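PDB 6LDQ: Tll1590 protein from Thermosynechococcus elongatus, which belongs to the glycosyltransferases of the GT-B clan, the modelled chain being one Rossmann-like domain of the glycosyl transferase 4-like family. Local coordinates for residues P7-S12 against P107-N112; M49-T54 against T70-A75; T54-P59 against G76-I81; Q130-Y135 against Q209-L214; C169-S174 against R192-G197. All blocks are in the same frame, centred on the assembly; numbering follows the deposited sequence.

Contact 1: P7-S12 against P107-N112; sequences PIALIS and PLIHTN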
# COMPACT_ATOMS: atom_id res chain seq x y z
N PRO A 7 -9.39 0.40 11.37
CA PRO A 7 -8.08 -0.14 11.25
C PRO A 7 -7.69 -0.12 9.77
O PRO A 7 -8.38 -0.71 9.05
CB PRO A 7 -8.22 -1.52 11.89
CG PRO A 7 -9.63 -1.89 11.63
CD PRO A 7 -10.41 -0.61 11.47
N ILE A 8 -6.69 0.67 9.42
CA ILE A 8 -6.24 0.69 8.00
C ILE A 8 -4.84 0.09 7.94
O ILE A 8 -4.13 0.23 8.86
CB ILE A 8 -6.27 2.08 7.37
CG1 ILE A 8 -5.22 3.01 7.95
CG2 ILE A 8 -7.65 2.70 7.35
CD1 ILE A 8 -5.18 4.30 7.25
N ALA A 9 -4.54 -0.58 6.85
CA ALA A 9 -3.25 -1.19 6.62
C ALA A 9 -2.60 -0.52 5.43
O ALA A 9 -3.24 -0.38 4.37
CB ALA A 9 -3.37 -2.70 6.38
N LEU A 10 -1.36 -0.08 5.61
CA LEU A 10 -0.50 0.31 4.50
C LEU A 10 0.49 -0.82 4.28
O LEU A 10 0.97 -1.44 5.23
CB LEU A 10 0.24 1.63 4.79
CG LEU A 10 -0.45 2.99 4.58
CD1 LEU A 10 -1.85 3.05 5.14
CD2 LEU A 10 0.41 4.13 5.12
N ILE A 11 0.76 -1.13 3.02
CA ILE A 11 1.65 -2.24 2.69
C ILE A 11 2.75 -1.74 1.76
O ILE A 11 2.45 -1.14 0.72
CB ILE A 11 0.90 -3.41 2.02
CG1 ILE A 11 -0.05 -4.06 3.01
CG2 ILE A 11 1.89 -4.45 1.51
CD1 ILE A 11 -1.03 -4.98 2.35
N SER A 12 4.01 -1.99 2.15
CA SER A 12 5.22 -1.71 1.40
C SER A 12 6.16 -2.90 1.60
O SER A 12 7.08 -2.87 2.43
CB SER A 12 5.87 -0.40 1.84
OG SER A 12 7.00 -0.10 1.05
N PRO A 107 -10.73 -2.35 6.80
CA PRO A 107 -11.65 -1.92 5.73
C PRO A 107 -10.97 -1.18 4.60
O PRO A 107 -11.58 -0.98 3.54
CB PRO A 107 -12.63 -0.98 6.46
CG PRO A 107 -11.92 -0.57 7.74
CD PRO A 107 -11.12 -1.79 8.11
N LEU A 108 -9.76 -0.69 4.81
CA LEU A 108 -9.01 -0.01 3.77
C LEU A 108 -7.59 -0.55 3.82
O LEU A 108 -7.02 -0.75 4.90
CB LEU A 108 -9.00 1.52 3.97
CG LEU A 108 -8.32 2.44 2.96
CD1 LEU A 108 -9.12 3.77 2.89
CD2 LEU A 108 -6.88 2.73 3.38
N ILE A 109 -7.05 -0.84 2.65
CA ILE A 109 -5.67 -1.28 2.52
C ILE A 109 -5.04 -0.43 1.43
O ILE A 109 -5.58 -0.35 0.33
CB ILE A 109 -5.58 -2.77 2.17
CG1 ILE A 109 -6.29 -3.63 3.23
CG2 ILE A 109 -4.13 -3.17 2.05
CD1 ILE A 109 -5.96 -5.14 3.11
N HIS A 110 -3.91 0.20 1.74
CA HIS A 110 -3.23 1.11 0.82
C HIS A 110 -1.86 0.53 0.51
O HIS A 110 -0.99 0.49 1.38
CB HIS A 110 -3.13 2.52 1.43
CG HIS A 110 -2.50 3.54 0.52
ND1 HIS A 110 -2.36 4.87 0.87
CD2 HIS A 110 -1.94 3.42 -0.71
CE1 HIS A 110 -1.76 5.52 -0.11
NE2 HIS A 110 -1.50 4.67 -1.08
N THR A 111 -1.68 0.09 -0.74
CA THR A 111 -0.50 -0.62 -1.20
C THR A 111 0.47 0.34 -1.89
O THR A 111 0.05 1.35 -2.47
CB THR A 111 -0.91 -1.74 -2.16
OG1 THR A 111 -1.79 -1.22 -3.16
CG2 THR A 111 -1.66 -2.79 -1.39
N ASN A 112 1.77 0.05 -1.78
CA ASN A 112 2.81 0.94 -2.27
C ASN A 112 3.72 0.20 -3.25
O ASN A 112 4.32 -0.81 -2.88
CB ASN A 112 3.68 1.48 -1.14
CG ASN A 112 4.58 2.60 -1.61
OD1 ASN A 112 4.11 3.65 -2.06
ND2 ASN A 112 5.88 2.40 -1.49
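The carbonyl oxygen Ala9 O is gripped twice: His110 N donates to it at 2.8 Å, nearly along the C=O axis, and Ile109 CA comes to 3.2 Å of it in a CA-H...O contact. Strands 8-11 and 108-112 run parallel here in the middle of the Rossmann-like sheet. His110 O repeats the pattern, taking Ile11 N at 2.9 Å and Leu10 CA at 3.2 Å. On the face of Ala9 and Ile11, Ile11 CD1 reaches across to Ile109 CG2 at 3.6 Å, under helix 90-104. On the other face Ile8 CG2 lies beside Leu108 CB, 3.8 Å away, and both side chains meet Tyr211. His110 CG stands anti to its backbone N (chi1 -178°); beyond it, ND1 pairs with Tyr211 OH and NE2 with Thr134 OG1. At the N-terminal ends of the two segments the proline rings cross at about a right angle, and Pro107 CD sits 3.1 Å from Pro7 O, a buried oxygen with no polar partner in the model.

Contact 2: M49-T54 against T70-A75; sequences MFTRKT and TIRLQA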
# COMPACT_ATOMS: atom_id res chain seq x y z
N MET A 49 1.31 -0.58 9.36
CA MET A 49 2.13 -0.63 8.15
C MET A 49 2.90 -1.94 8.13
O MET A 49 3.49 -2.33 9.14
CB MET A 49 3.11 0.56 8.11
CG MET A 49 2.45 1.93 7.91
SD MET A 49 3.57 3.25 8.40
CE MET A 49 3.39 3.09 10.18
N PHE A 50 2.89 -2.63 6.99
CA PHE A 50 3.52 -3.94 6.85
C PHE A 50 4.64 -3.86 5.81
O PHE A 50 4.44 -3.33 4.71
CB PHE A 50 2.52 -5.03 6.43
CG PHE A 50 1.40 -5.25 7.43
CD1 PHE A 50 0.31 -4.37 7.51
CD2 PHE A 50 1.43 -6.35 8.29
CE1 PHE A 50 -0.71 -4.59 8.44
CE2 PHE A 50 0.41 -6.56 9.22
CZ PHE A 50 -0.66 -5.68 9.29
N THR A 51 5.82 -4.36 6.19
CA THR A 51 6.93 -4.55 5.28
C THR A 51 7.54 -5.91 5.59
O THR A 51 7.14 -6.59 6.55
CB THR A 51 7.96 -3.39 5.40
OG1 THR A 51 8.99 -3.53 4.40
CG2 THR A 51 8.57 -3.31 6.81
N ARG A 52 8.46 -6.36 4.74
CA ARG A 52 9.09 -7.64 4.96
C ARG A 52 10.23 -7.52 5.96
O ARG A 52 10.86 -6.47 6.10
CB ARG A 52 9.61 -8.24 3.64
CG ARG A 52 10.75 -7.45 2.99
CD ARG A 52 11.16 -8.08 1.63
NE ARG A 52 11.22 -9.53 1.77
CZ ARG A 52 12.35 -10.20 1.96
NH1 ARG A 52 13.50 -9.53 1.97
NH2 ARG A 52 12.34 -11.52 2.12
N LYS A 53 10.49 -8.62 6.67
CA LYS A 53 11.70 -8.74 7.45
C LYS A 53 12.90 -8.94 6.54
O LYS A 53 12.82 -9.65 5.54
CB LYS A 53 11.61 -9.93 8.40
CG LYS A 53 10.89 -9.67 9.67
CD LYS A 53 11.11 -10.83 10.60
CE LYS A 53 10.54 -10.54 11.97
NZ LYS A 53 10.48 -11.79 12.80
N THR A 54 14.02 -8.30 6.90
CA THR A 54 15.25 -8.43 6.13
C THR A 54 16.41 -8.90 7.00
O THR A 54 17.56 -8.90 6.54
CB THR A 54 15.59 -7.11 5.44
OG1 THR A 54 15.83 -6.09 6.41
CG2 THR A 54 14.43 -6.65 4.54
N THR A 70 4.64 -0.34 12.81
CA THR A 70 5.15 -1.11 11.67
C THR A 70 5.22 -2.58 12.08
O THR A 70 5.69 -2.90 13.17
CB THR A 70 6.53 -0.62 11.24
OG1 THR A 70 6.49 0.77 10.97
CG2 THR A 70 7.03 -1.36 9.96
N ILE A 71 4.73 -3.45 11.20
CA ILE A 71 4.79 -4.90 11.40
C ILE A 71 5.71 -5.48 10.32
O ILE A 71 5.53 -5.22 9.12
CB ILE A 71 3.38 -5.52 11.34
CG1 ILE A 71 2.61 -5.18 12.63
CG2 ILE A 71 3.47 -7.01 11.15
CD1 ILE A 71 1.10 -5.10 12.46
N ARG A 72 6.72 -6.24 10.75
CA ARG A 72 7.67 -6.84 9.82
C ARG A 72 7.35 -8.33 9.69
O ARG A 72 7.36 -9.06 10.69
CB ARG A 72 9.11 -6.61 10.26
CG ARG A 72 9.47 -5.14 10.28
CD ARG A 72 10.85 -4.86 10.84
NE ARG A 72 11.90 -5.22 9.89
CZ ARG A 72 12.30 -4.45 8.89
NH1 ARG A 72 11.75 -3.26 8.71
NH2 ARG A 72 13.26 -4.87 8.07
N LEU A 73 7.04 -8.76 8.48
CA LEU A 73 6.55 -10.11 8.27
C LEU A 73 7.68 -10.95 7.70
O LEU A 73 8.44 -10.48 6.84
CB LEU A 73 5.36 -10.13 7.32
CG LEU A 73 4.12 -9.28 7.68
CD1 LEU A 73 3.24 -9.13 6.45
CD2 LEU A 73 3.34 -9.91 8.83
N GLN A 74 7.82 -12.16 8.21
CA GLN A 74 8.74 -13.10 7.59
C GLN A 74 8.10 -13.57 6.28
O GLN A 74 7.03 -14.19 6.28
CB GLN A 74 9.05 -14.27 8.52
CG GLN A 74 10.02 -15.26 7.90
CD GLN A 74 10.62 -16.22 8.92
OE1 GLN A 74 10.40 -16.08 10.13
NE2 GLN A 74 11.38 -17.19 8.43
N ALA A 75 8.73 -13.22 5.16
CA ALA A 75 8.16 -13.56 3.86
C ALA A 75 9.33 -13.67 2.88
O ALA A 75 9.76 -12.68 2.29
CB ALA A 75 7.14 -12.54 3.42
O HOH W 1 8.89 -10.38 0.97
O HOH W 2 11.38 -12.25 5.44
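Met49-Arg52 and Thr70-Leu73 pair as parallel strands toward one side of the sheet, and the chain beyond them stays joined by an arginine and two waters. Ile71 N donates to Met49 O at 2.7 Å, and the bonding alternates onward through Thr51 N to Ile71 O and Leu73 N to Thr51 O. Lys53 N then reaches Leu73 O from above the carbonyl plane. Side chains split between two faces. On one, Phe50 and Ile71 lie side by side, pointing the same way: CD2 and CE2 of the ring both touch Ile71 CG2, and Leu73 CD1 lies 3.8 Å from Phe50 CD2. This is the apolar layer between sheet and helix in a Rossmann-like domain, and helix 90-104 adds Phe97 and Tyr100 edge-to-face on Phe50. On the other face Arg72 runs beside Thr51 and bends at chi3 (75°), with Arg52 O 3.5 Å above its guanidinium plane, toward the rim, and Asp58 as its salt-bridge partner. Just past the strand, Lys53 CG packs on Arg72 CB at 3.6 Å. Ala75 O lies in the guanidinium plane of Arg52, whose NH2 donates to it at 2.8 Å from above the carbonyl plane, while a water bridges NE to that same oxygen; Pro77 O and Thr79 O take further guanidinium bonds. A second water links Lys53 O to Ala75 N, 2.8 Å from the latter.

Contact 3: T54-P59 against G76-I81; sequences TDPNDP and GPLTYI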
# COMPACT_ATOMS: atom_id res chain seq x y z
N THR A 54 14.02 -8.30 6.90
CA THR A 54 15.25 -8.43 6.13
C THR A 54 16.41 -8.90 7.00
O THR A 54 17.56 -8.90 6.54
CB THR A 54 15.59 -7.11 5.44
OG1 THR A 54 15.83 -6.09 6.41
CG2 THR A 54 14.43 -6.65 4.54
N ASP A 55 16.14 -9.31 8.25
CA ASP A 55 17.15 -9.88 9.13
C ASP A 55 16.46 -10.74 10.18
O ASP A 55 15.39 -10.35 10.67
CB ASP A 55 17.97 -8.77 9.82
CG ASP A 55 19.14 -9.33 10.60
OD1 ASP A 55 18.91 -9.96 11.66
OD2 ASP A 55 20.30 -9.13 10.17
N PRO A 56 17.01 -11.91 10.53
CA PRO A 56 16.37 -12.74 11.56
C PRO A 56 16.33 -12.10 12.94
O PRO A 56 15.58 -12.56 13.80
CB PRO A 56 17.21 -14.03 11.56
CG PRO A 56 18.47 -13.69 10.85
CD PRO A 56 18.17 -12.58 9.90
N ASN A 57 17.12 -11.06 13.18
CA ASN A 57 17.04 -10.30 14.42
C ASN A 57 16.11 -9.10 14.33
O ASN A 57 16.05 -8.31 15.27
CB ASN A 57 18.45 -9.86 14.84
CG ASN A 57 19.40 -11.03 14.99
OD1 ASN A 57 20.46 -11.07 14.34
ND2 ASN A 57 19.04 -11.99 15.83
N ASP A 58 15.40 -8.94 13.21
CA ASP A 58 14.44 -7.84 13.09
C ASP A 58 13.34 -7.98 14.14
O ASP A 58 12.85 -9.09 14.38
CB ASP A 58 13.80 -7.83 11.70
CG ASP A 58 14.61 -7.09 10.67
OD1 ASP A 58 15.68 -6.54 11.02
OD2 ASP A 58 14.17 -7.05 9.51
N PRO A 59 12.89 -6.89 14.74
CA PRO A 59 11.69 -6.94 15.57
C PRO A 59 10.44 -7.14 14.72
O PRO A 59 10.37 -6.70 13.56
CB PRO A 59 11.68 -5.58 16.26
CG PRO A 59 12.37 -4.69 15.25
CD PRO A 59 13.48 -5.54 14.71
N GLY A 76 9.84 -14.89 2.72
CA GLY A 76 11.05 -15.10 1.98
C GLY A 76 12.26 -14.89 2.87
O GLY A 76 12.14 -14.62 4.07
N PRO A 77 13.45 -14.98 2.27
CA PRO A 77 14.69 -14.98 3.06
C PRO A 77 14.80 -13.78 3.99
O PRO A 77 14.41 -12.66 3.64
CB PRO A 77 15.79 -14.95 1.99
CG PRO A 77 15.14 -15.49 0.74
CD PRO A 77 13.70 -15.07 0.82
N LEU A 78 15.34 -14.03 5.18
CA LEU A 78 15.62 -12.99 6.17
C LEU A 78 16.93 -12.28 5.79
O LEU A 78 17.95 -12.35 6.48
CB LEU A 78 15.66 -13.59 7.57
CG LEU A 78 14.36 -14.28 7.99
CD1 LEU A 78 14.54 -15.06 9.27
CD2 LEU A 78 13.21 -13.28 8.16
N THR A 79 16.86 -11.55 4.68
CA THR A 79 17.99 -10.79 4.15
C THR A 79 17.43 -9.67 3.29
O THR A 79 16.25 -9.66 2.94
CB THR A 79 18.93 -11.70 3.35
OG1 THR A 79 20.16 -11.01 3.07
CG2 THR A 79 18.27 -12.13 2.04
N TYR A 80 18.30 -8.71 2.95
CA TYR A 80 17.90 -7.64 2.04
C TYR A 80 17.79 -8.18 0.62
O TYR A 80 18.77 -8.67 0.04
CB TYR A 80 18.87 -6.47 2.07
CG TYR A 80 18.44 -5.40 1.10
CD1 TYR A 80 17.44 -4.50 1.43
CD2 TYR A 80 18.99 -5.33 -0.18
CE1 TYR A 80 17.02 -3.54 0.54
CE2 TYR A 80 18.57 -4.38 -1.09
CZ TYR A 80 17.59 -3.49 -0.72
OH TYR A 80 17.18 -2.54 -1.62
N ILE A 81 16.60 -8.07 0.04
CA ILE A 81 16.33 -8.49 -1.33
C ILE A 81 15.90 -7.25 -2.11
O ILE A 81 14.97 -6.56 -1.69
CB ILE A 81 15.26 -9.58 -1.41
CG1 ILE A 81 15.75 -10.85 -0.69
CG2 ILE A 81 14.91 -9.89 -2.84
CD1 ILE A 81 14.66 -11.85 -0.40
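Pro56 and Leu78 bring two surface loops together, one containing a type I beta turn from Asp55 to Asp58, the other an inverse gamma turn centred on Leu78. Both loops follow parallel strands of the Rossmann-like sheet, at the end where strands 47-52 and 68-73 finish. Apolar packing makes one half of the meeting. Leu78 lies across one face of the proline ring, CB by Pro56 CD at 3.6 Å and CD1 by Pro56 CB at 3.7 Å, with CG turned anti to the Leu78 carbonyl carbon (chi1 -59°). The other half is Thr54 against the backbone of Thr79. Thr54 O lies 3.1 Å from Thr79 CA, Thr54 CB sits 3.6 Å from Thr79 O, and Thr54 CA makes a long CA-H...O contact with that same oxygen; no conventional hydrogen bond spans the loops. Polar bonding instead shapes the 54-59 loop from within. Asp58 OD2 accepts Thr54 N at 2.9 Å and, weakly, Asp55 N. Within the turn Asp58 N donates to Asp55 O. The Asx turn at its start is made by Asp55 OD1, which uses its anti lone pair to accept Asn57 N at 2.6 Å.

Contact 4: Q130-Y135 against Q209-L214; sequences QWLHTY and QLYRQL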
# COMPACT_ATOMS: atom_id res chain seq x y z
N GLN A 130 -11.72 -1.26 0.74
CA GLN A 130 -11.34 -0.13 -0.09
C GLN A 130 -9.85 -0.22 -0.36
O GLN A 130 -9.05 -0.20 0.58
CB GLN A 130 -11.69 1.19 0.59
CG GLN A 130 -13.11 1.28 1.11
CD GLN A 130 -14.14 0.95 0.05
OE1 GLN A 130 -14.07 1.47 -1.06
NE2 GLN A 130 -15.08 0.08 0.38
N TRP A 131 -9.47 -0.33 -1.63
CA TRP A 131 -8.08 -0.57 -2.00
C TRP A 131 -7.54 0.65 -2.73
O TRP A 131 -8.02 0.99 -3.82
CB TRP A 131 -7.97 -1.83 -2.87
CG TRP A 131 -6.58 -2.14 -3.36
CD1 TRP A 131 -5.40 -1.78 -2.77
CD2 TRP A 131 -6.24 -2.88 -4.54
NE1 TRP A 131 -4.34 -2.24 -3.52
CE2 TRP A 131 -4.83 -2.93 -4.61
CE3 TRP A 131 -6.98 -3.51 -5.54
CZ2 TRP A 131 -4.15 -3.58 -5.64
CZ3 TRP A 131 -6.29 -4.14 -6.59
CH2 TRP A 131 -4.90 -4.16 -6.62
N LEU A 132 -6.56 1.31 -2.13
CA LEU A 132 -5.86 2.40 -2.79
C LEU A 132 -4.43 1.97 -3.08
O LEU A 132 -3.82 1.24 -2.30
CB LEU A 132 -5.81 3.67 -1.95
CG LEU A 132 -7.16 4.33 -1.71
CD1 LEU A 132 -7.64 3.84 -0.36
CD2 LEU A 132 -7.06 5.85 -1.77
N HIS A 133 -3.90 2.45 -4.19
CA HIS A 133 -2.54 2.10 -4.55
C HIS A 133 -1.77 3.33 -4.99
O HIS A 133 -2.27 4.11 -5.80
CB HIS A 133 -2.49 1.04 -5.63
CG HIS A 133 -1.13 0.50 -5.81
ND1 HIS A 133 -0.72 -0.69 -5.26
CD2 HIS A 133 -0.02 1.06 -6.35
CE1 HIS A 133 0.56 -0.89 -5.54
NE2 HIS A 133 1.00 0.16 -6.21
N THR A 134 -0.57 3.49 -4.46
CA THR A 134 0.35 4.52 -4.90
C THR A 134 1.34 3.95 -5.93
O THR A 134 2.06 2.99 -5.64
CB THR A 134 1.10 5.12 -3.72
OG1 THR A 134 0.16 5.81 -2.87
CG2 THR A 134 2.17 6.07 -4.24
N TYR A 135 1.38 4.58 -7.09
CA TYR A 135 2.27 4.23 -8.20
C TYR A 135 3.65 4.85 -8.02
O TYR A 135 3.78 5.98 -7.53
CB TYR A 135 1.72 4.76 -9.52
CG TYR A 135 2.73 4.57 -10.63
CD1 TYR A 135 3.09 3.30 -11.00
CD2 TYR A 135 3.39 5.62 -11.24
CE1 TYR A 135 4.00 3.02 -11.96
CE2 TYR A 135 4.35 5.35 -12.26
CZ TYR A 135 4.63 4.03 -12.59
OH TYR A 135 5.55 3.65 -13.53
N GLN A 209 -8.48 12.52 3.09
CA GLN A 209 -9.68 12.95 2.40
C GLN A 209 -10.11 11.92 1.36
O GLN A 209 -11.31 11.65 1.20
CB GLN A 209 -9.45 14.32 1.76
CG GLN A 209 -10.28 14.56 0.49
CD GLN A 209 -11.73 14.84 0.82
OE1 GLN A 209 -12.04 15.29 1.92
NE2 GLN A 209 -12.63 14.55 -0.12
N LEU A 210 -9.15 11.35 0.63
CA LEU A 210 -9.50 10.31 -0.32
C LEU A 210 -10.13 9.11 0.39
O LEU A 210 -11.20 8.63 -0.01
CB LEU A 210 -8.26 9.89 -1.12
CG LEU A 210 -8.22 10.48 -2.53
CD1 LEU A 210 -9.17 9.70 -3.40
CD2 LEU A 210 -8.58 11.99 -2.55
N TYR A 211 -9.48 8.65 1.46
CA TYR A 211 -10.03 7.56 2.26
C TYR A 211 -11.50 7.81 2.58
O TYR A 211 -12.38 6.98 2.30
CB TYR A 211 -9.23 7.39 3.55
CG TYR A 211 -7.77 6.97 3.40
CD1 TYR A 211 -7.22 6.68 2.14
CD2 TYR A 211 -6.95 6.86 4.51
CE1 TYR A 211 -5.89 6.32 2.01
CE2 TYR A 211 -5.63 6.50 4.40
CZ TYR A 211 -5.10 6.21 3.14
OH TYR A 211 -3.78 5.85 3.05
N ARG A 212 -11.80 8.99 3.13
CA ARG A 212 -13.17 9.28 3.52
C ARG A 212 -14.10 9.32 2.31
O ARG A 212 -15.22 8.80 2.36
CB ARG A 212 -13.20 10.59 4.30
CG ARG A 212 -12.36 10.53 5.57
CD ARG A 212 -12.69 11.67 6.53
NE ARG A 212 -11.80 12.81 6.29
CZ ARG A 212 -12.09 13.80 5.45
NH1 ARG A 212 -11.23 14.80 5.28
NH2 ARG A 212 -13.23 13.79 4.78
N GLN A 213 -13.64 9.91 1.20
CA GLN A 213 -14.41 9.87 -0.04
C GLN A 213 -14.77 8.44 -0.43
O GLN A 213 -15.93 8.13 -0.73
CB GLN A 213 -13.60 10.52 -1.16
CG GLN A 213 -14.07 11.87 -1.61
CD GLN A 213 -13.11 12.47 -2.62
OE1 GLN A 213 -12.59 13.57 -2.42
NE2 GLN A 213 -12.84 11.74 -3.69
N LEU A 214 -13.77 7.55 -0.45
CA LEU A 214 -14.01 6.14 -0.74
C LEU A 214 -15.05 5.55 0.20
O LEU A 214 -15.97 4.85 -0.24
CB LEU A 214 -12.70 5.36 -0.61
CG LEU A 214 -11.71 5.38 -1.77
CD1 LEU A 214 -10.83 4.15 -1.69
CD2 LEU A 214 -12.45 5.42 -3.10
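Leu132 projects from its strand toward helix 200-216, and its forked end fits the groove between Tyr211 and Leu214, residues almost one turn apart. Its CD1 meets Leu214 CD1 tip to tip at 3.5 Å, tighter than usual for two methyl groups. The same CD1 lies obliquely off the Tyr211 ring, 3.8 Å from CD1 of the tyrosine, whereas Leu132 CD2 approaches the ring edge, 4.0 Å from Tyr211 CE1. The fork stands across the CD1-CE1 bond of the ring, CD2 in the ring plane and CD1 off it; chi2 of Leu132 is 96°, away from the staggered values. Leu210 CB flanks the groove more loosely, 4.3 Å from Leu132 CD2. This is helix-on-sheet packing of a Rossmann-like domain: the helix segment runs at 147° to the strand, the axes 9.7 Å apart at closest approach. Tyr211 also meets Trp45 edge-to-face. At the start of the strand, Gln130 and Leu214 slide past each other in opposite directions; Gln130 CB abuts Leu214 CD1 at 3.8 Å, and that one methyl therefore bears on both Gln130 and Leu132. Leu214 also touches Asp168, while Leu210 rests on Cys169 of the next strand.

Contact 5: C169-S174 against R192-G197; sequences CVIVTS and RLIPCG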
# COMPACT_ATOMS: atom_id res chain seq x y z
N CYS A 169 -8.68 3.43 -6.20
CA CYS A 169 -7.98 4.63 -6.64
C CYS A 169 -6.47 4.42 -6.66
O CYS A 169 -5.90 3.88 -5.71
CB CYS A 169 -8.31 5.83 -5.74
SG CYS A 169 -7.42 7.29 -6.24
N VAL A 170 -5.83 4.89 -7.73
CA VAL A 170 -4.38 4.81 -7.87
C VAL A 170 -3.78 6.21 -7.76
O VAL A 170 -4.13 7.10 -8.54
CB VAL A 170 -3.98 4.15 -9.19
CG1 VAL A 170 -2.47 4.21 -9.33
CG2 VAL A 170 -4.47 2.73 -9.22
N ILE A 171 -2.83 6.37 -6.85
CA ILE A 171 -2.20 7.66 -6.58
C ILE A 171 -0.91 7.76 -7.40
O ILE A 171 -0.08 6.84 -7.41
CB ILE A 171 -1.93 7.81 -5.07
CG1 ILE A 171 -3.26 8.03 -4.34
CG2 ILE A 171 -0.99 8.99 -4.81
CD1 ILE A 171 -3.53 7.09 -3.19
N VAL A 172 -0.77 8.87 -8.13
CA VAL A 172 0.46 9.20 -8.84
C VAL A 172 1.12 10.37 -8.12
O VAL A 172 0.45 11.21 -7.51
CB VAL A 172 0.18 9.56 -10.31
CG1 VAL A 172 -0.23 8.31 -11.08
CG2 VAL A 172 -0.91 10.62 -10.39
N THR A 173 2.45 10.42 -8.17
CA THR A 173 3.17 11.43 -7.40
C THR A 173 3.69 12.58 -8.24
O THR A 173 4.30 13.49 -7.70
CB THR A 173 4.32 10.79 -6.60
OG1 THR A 173 5.37 10.39 -7.49
CG2 THR A 173 3.83 9.57 -5.84
N SER A 174 3.46 12.56 -9.55
CA SER A 174 3.84 13.68 -10.40
C SER A 174 3.10 13.55 -11.72
O SER A 174 2.72 12.44 -12.10
CB SER A 174 5.36 13.72 -10.65
OG SER A 174 5.79 12.54 -11.31
N ARG A 192 -5.19 9.84 -9.01
CA ARG A 192 -5.26 11.11 -8.31
C ARG A 192 -3.84 11.59 -8.02
O ARG A 192 -2.97 10.77 -7.71
CB ARG A 192 -6.04 10.99 -7.00
CG ARG A 192 -7.50 10.65 -7.21
CD ARG A 192 -8.35 11.91 -7.23
NE ARG A 192 -9.56 11.72 -8.02
CZ ARG A 192 -10.54 12.61 -8.12
NH1 ARG A 192 -10.45 13.78 -7.47
NH2 ARG A 192 -11.60 12.35 -8.87
N LEU A 193 -3.63 12.90 -8.11
CA LEU A 193 -2.31 13.49 -7.93
C LEU A 193 -2.11 13.81 -6.46
O LEU A 193 -2.79 14.69 -5.92
CB LEU A 193 -2.15 14.76 -8.76
CG LEU A 193 -0.76 15.38 -8.69
CD1 LEU A 193 0.30 14.41 -9.28
CD2 LEU A 193 -0.72 16.70 -9.45
N ILE A 194 -1.18 13.12 -5.82
CA ILE A 194 -0.68 13.48 -4.50
C ILE A 194 0.83 13.61 -4.60
O ILE A 194 1.55 12.61 -4.61
CB ILE A 194 -1.09 12.46 -3.43
CG1 ILE A 194 -2.57 12.10 -3.57
CG2 ILE A 194 -0.79 13.01 -2.04
CD1 ILE A 194 -3.53 13.24 -3.30
N PRO A 195 1.35 14.83 -4.70
CA PRO A 195 2.72 15.01 -5.20
C PRO A 195 3.78 14.63 -4.18
O PRO A 195 3.60 14.76 -2.97
CB PRO A 195 2.78 16.52 -5.51
CG PRO A 195 1.35 17.01 -5.41
CD PRO A 195 0.68 16.11 -4.44
N CYS A 196 4.88 14.11 -4.72
CA CYS A 196 6.10 13.90 -3.94
C CYS A 196 6.46 15.16 -3.17
O CYS A 196 6.36 16.27 -3.69
CB CYS A 196 7.24 13.51 -4.88
SG CYS A 196 8.89 13.60 -4.15
N GLY A 197 6.86 14.99 -1.91
CA GLY A 197 7.29 16.13 -1.12
C GLY A 197 7.69 15.71 0.27
O GLY A 197 7.56 14.55 0.67
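With SG anti to the backbone N (chi1 178°), Cys169 reaches Arg192, its sulfur 3.5 Å from Arg192 CG; the arginine then bends at chi2 (-94°), and its end leads away from strand 169-172. Further along on the same face, Ile171 CG2 crosses to Ile194 CG1 at 3.7 Å, the two side chains lying beneath Met207 of helix 200-216. The opposite face has Val172, whose CG2 sits 3.4 Å from Arg192 O, and Leu193, whose CD1 comes to 3.7 Å from Ser174 N. Backbone bonds run between the two strands in parallel fashion: Arg192 N to Val170 O, Val172 N to Arg192 O at 2.9 Å, and Ile194 N to Val172 O. The pairing outlasts the regular strands, since Cys196 N meets Thr173 O at 3.1 Å in its carbonyl plane, on a lone pair. Just there residues 169-174 lead into helix 175-185, with Ser174 as N-cap, its OG weakly bonded to Glu177 N. A thiocyanate ion lies about 4 Å from the side chain of Val170. Strand 169-172, helix 175-185 and strand 191-193 together make a beta-alpha-beta crossover at the rim of the Rossmann-like sheet.

How the contacts relate
Four of the five contacts reach one sheet, and contact 1 supplies its middle. Strand 8-11 bonds to contact 2 through Phe50 N to Leu10 O (2.9 Å), and strand 108-112 meets contact 4 through Thr111 OG1 and Trp131 NE1 (2.8 Å). Contact 4 passes to contact 5 by Ile171 N to His133 O, with centres 11 Å apart; the chain leaves strand 191-193 of contact 5 to form the helix of contact 4. Contact 3 continues contact 2 beyond the strand ends, sharing Thr54 and joined by the Arg72 NH2 to Asp58 OD2 salt bridge (2.8 Å). The centres of contacts 3 and 5 lie about 30 Å apart; the thiocyanate near Val170 belongs to the contact 5 end.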